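Local coordinates for protein putative pectin lyase (Geobacillus virus E2, PDB 7CHU) that serves as a tailspike of a deep-sea thermophilic bacteriophage, probably engaging the host surface through a trimeric, pectate lyase-like beta-helix, at residues K123-N131 and T150-V161. Residues are numbered along the deposited sequence; the frame is centred on the assembly and turned at random.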
# COMPACT_ATOMS: atom_id res chain seq x y z
N LYS A 123 9.47 30.40 -16.15
CA LYS A 123 8.30 30.99 -16.80
C LYS A 123 8.07 30.31 -18.14
O LYS A 123 8.97 30.29 -18.99
CB LYS A 123 8.48 32.49 -16.99
CG LYS A 123 7.26 33.13 -17.61
CD LYS A 123 7.24 34.62 -17.37
CE LYS A 123 7.82 35.35 -18.54
NZ LYS A 123 7.56 36.83 -18.45
N VAL A 124 6.88 29.76 -18.34
CA VAL A 124 6.53 29.06 -19.58
C VAL A 124 5.27 29.71 -20.14
O VAL A 124 4.27 29.83 -19.43
CB VAL A 124 6.31 27.55 -19.34
CG1 VAL A 124 5.63 26.92 -20.56
CG2 VAL A 124 7.65 26.86 -19.07
N THR A 125 5.33 30.11 -21.42
CA THR A 125 4.28 30.92 -22.02
C THR A 125 3.51 30.21 -23.13
O THR A 125 2.53 30.77 -23.63
CB THR A 125 4.86 32.22 -22.60
OG1 THR A 125 5.81 31.91 -23.64
CG2 THR A 125 5.57 33.03 -21.51
N SER A 126 3.92 29.02 -23.52
CA SER A 126 3.15 28.25 -24.48
C SER A 126 3.51 26.79 -24.29
O SER A 126 4.50 26.44 -23.64
CB SER A 126 3.40 28.70 -25.93
OG SER A 126 4.70 28.36 -26.37
N LYS A 127 2.66 25.94 -24.87
CA LYS A 127 2.70 24.51 -24.64
C LYS A 127 4.07 23.94 -24.97
O LYS A 127 4.65 24.26 -26.02
CB LYS A 127 1.62 23.86 -25.51
CG LYS A 127 1.60 22.35 -25.49
CD LYS A 127 0.52 21.80 -26.44
CE LYS A 127 0.78 22.13 -27.92
NZ LYS A 127 -0.14 21.34 -28.80
N ILE A 128 4.59 23.10 -24.08
CA ILE A 128 5.83 22.35 -24.29
C ILE A 128 5.47 20.90 -24.56
O ILE A 128 4.75 20.28 -23.77
CB ILE A 128 6.77 22.48 -23.08
CG1 ILE A 128 7.31 23.92 -22.99
CG2 ILE A 128 7.93 21.47 -23.19
CD1 ILE A 128 7.98 24.23 -21.66
N THR A 129 5.99 20.35 -25.65
CA THR A 129 5.55 19.04 -26.12
C THR A 129 6.66 18.01 -25.96
O THR A 129 7.83 18.28 -26.25
CB THR A 129 5.09 19.11 -27.58
OG1 THR A 129 6.19 19.51 -28.41
CG2 THR A 129 3.95 20.12 -27.75
N ILE A 130 6.28 16.82 -25.51
CA ILE A 130 7.15 15.66 -25.41
C ILE A 130 6.52 14.61 -26.32
O ILE A 130 5.46 14.05 -25.99
CB ILE A 130 7.26 15.16 -23.96
CG1 ILE A 130 7.85 16.24 -23.04
CG2 ILE A 130 8.18 13.93 -23.89
CD1 ILE A 130 6.86 17.24 -22.48
N ASN A 131 7.14 14.36 -27.47
CA ASN A 131 6.53 13.49 -28.48
C ASN A 131 7.33 12.21 -28.72
O ASN A 131 7.03 11.48 -29.67
CB ASN A 131 6.38 14.20 -29.83
CG ASN A 131 5.63 15.51 -29.74
OD1 ASN A 131 6.11 16.51 -30.24
ND2 ASN A 131 4.43 15.51 -29.13
N THR A 150 2.05 31.00 -17.88
CA THR A 150 1.19 32.12 -18.25
C THR A 150 0.24 31.73 -19.36
O THR A 150 -0.36 32.61 -19.99
CB THR A 150 2.01 33.34 -18.69
OG1 THR A 150 2.60 33.06 -19.96
CG2 THR A 150 3.10 33.68 -17.67
N ILE A 151 0.12 30.44 -19.65
CA ILE A 151 -0.76 29.98 -20.72
C ILE A 151 -2.22 30.20 -20.33
O ILE A 151 -2.65 29.81 -19.24
CB ILE A 151 -0.48 28.50 -21.02
CG1 ILE A 151 0.97 28.31 -21.48
CG2 ILE A 151 -1.49 27.94 -22.01
CD1 ILE A 151 1.33 26.86 -21.69
N THR A 152 -2.98 30.83 -21.22
CA THR A 152 -4.39 31.11 -20.96
C THR A 152 -5.33 30.56 -22.02
O THR A 152 -6.53 30.83 -21.95
CB THR A 152 -4.65 32.62 -20.85
OG1 THR A 152 -4.31 33.25 -22.10
CG2 THR A 152 -3.86 33.25 -19.71
N ASN A 153 -4.82 29.83 -23.01
CA ASN A 153 -5.67 29.37 -24.11
C ASN A 153 -6.16 27.95 -23.91
O ASN A 153 -6.63 27.32 -24.87
CB ASN A 153 -4.95 29.50 -25.46
CG ASN A 153 -3.68 28.67 -25.50
OD1 ASN A 153 -3.42 27.87 -24.60
ND2 ASN A 153 -2.89 28.86 -26.53
N GLY A 154 -6.07 27.43 -22.69
CA GLY A 154 -6.52 26.08 -22.41
C GLY A 154 -5.54 24.99 -22.75
O GLY A 154 -5.84 23.81 -22.53
N ASN A 155 -4.36 25.32 -23.29
CA ASN A 155 -3.36 24.32 -23.61
C ASN A 155 -2.66 23.82 -22.36
O ASN A 155 -2.66 24.50 -21.32
CB ASN A 155 -2.32 24.87 -24.58
CG ASN A 155 -2.69 24.66 -26.04
OD1 ASN A 155 -3.62 23.92 -26.36
ND2 ASN A 155 -1.97 25.32 -26.94
N PRO A 156 -2.04 22.65 -22.42
CA PRO A 156 -1.24 22.17 -21.29
C PRO A 156 0.13 22.84 -21.24
O PRO A 156 0.63 23.34 -22.24
CB PRO A 156 -1.11 20.67 -21.55
CG PRO A 156 -1.33 20.50 -23.02
CD PRO A 156 -2.28 21.59 -23.43
N VAL A 157 0.71 22.84 -20.04
CA VAL A 157 2.10 23.29 -19.88
C VAL A 157 3.03 22.25 -20.50
O VAL A 157 3.88 22.58 -21.34
CB VAL A 157 2.43 23.53 -18.40
CG1 VAL A 157 3.86 24.00 -18.25
CG2 VAL A 157 1.52 24.56 -17.80
N PHE A 158 2.86 20.99 -20.11
CA PHE A 158 3.58 19.86 -20.71
C PHE A 158 2.56 18.96 -21.38
O PHE A 158 1.70 18.40 -20.70
CB PHE A 158 4.35 19.06 -19.65
CG PHE A 158 5.52 19.77 -19.07
CD1 PHE A 158 6.52 20.29 -19.88
CD2 PHE A 158 5.65 19.89 -17.69
CE1 PHE A 158 7.62 20.94 -19.33
CE2 PHE A 158 6.74 20.53 -17.13
CZ PHE A 158 7.72 21.06 -17.95
N GLU A 159 2.71 18.76 -22.69
CA GLU A 159 1.89 17.82 -23.45
C GLU A 159 2.74 16.61 -23.81
O GLU A 159 3.70 16.72 -24.59
CB GLU A 159 1.33 18.49 -24.72
CG GLU A 159 0.30 17.61 -25.46
CD GLU A 159 -0.11 18.15 -26.86
OE1 GLU A 159 0.72 18.76 -27.57
OE2 GLU A 159 -1.27 17.95 -27.26
N PHE A 160 2.37 15.44 -23.28
CA PHE A 160 2.94 14.15 -23.67
C PHE A 160 1.93 13.49 -24.59
O PHE A 160 0.82 13.16 -24.16
CB PHE A 160 3.21 13.23 -22.46
CG PHE A 160 4.24 13.75 -21.47
CD1 PHE A 160 3.89 14.70 -20.52
CD2 PHE A 160 5.54 13.24 -21.46
CE1 PHE A 160 4.82 15.15 -19.59
CE2 PHE A 160 6.48 13.68 -20.55
CZ PHE A 160 6.12 14.66 -19.62
N VAL A 161 2.31 13.27 -25.85
CA VAL A 161 1.44 12.61 -26.84
C VAL A 161 2.37 12.11 -27.94
O VAL A 161 3.33 12.81 -28.28
CB VAL A 161 0.37 13.58 -27.38
CG1 VAL A 161 1.02 14.76 -28.15
CG2 VAL A 161 -0.64 12.88 -28.28
O HOH W 1 1.05 32.86 -22.75
O HOH W 2 0.12 27.36 -26.16
O HOH W 3 2.22 17.66 -29.65
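Glu-159 OE1 is gripped twice: Lys-127 NZ forms a salt bridge to it at 3.0 Å, and a water donates to it at 2.8 Å. The lysine chain runs extended from the backbone and bends only at chi3 (64°), which brings NZ in from above the carboxylate, 42° out of its plane. The same water accepts from Asn-131 ND2, whose amide also donates to Val-161 O (3.0 Å), almost within its own plane and nearly straight. Charge, water and amide thus form a chain along one face of the strand pair.

Beneath it, 128-130 and 158-160 pair in parallel register; Ile-130 N to Glu-159 O, at 2.7 Å, is the shortest of the backbone bonds. On the opposite face Ile-130 CD1 sits over the Phe-160 ring, 4.0 Å from its centroid and 12° off the normal, a CH-pi contact. Ile-128 CG2 instead meets the edge of the Phe-158 ring, 3.8 Å from Phe-158 CD1. Leu-137 touches both rings and Ile-130, while Ile-128 also packs on helix 91-99.

Where strands 120-124 and 145-149 end, Thr-150 N donates to Val-124 O (2.9 Å), joining successive coils of the beta-helix. The chemistry is two-sided: apolar packing and one CH-pi contact occupy the buried face, whereas the partly exposed face carries a direct salt bridge extended through a water to the Asn-131 amide, with OE1 held between lysine and water.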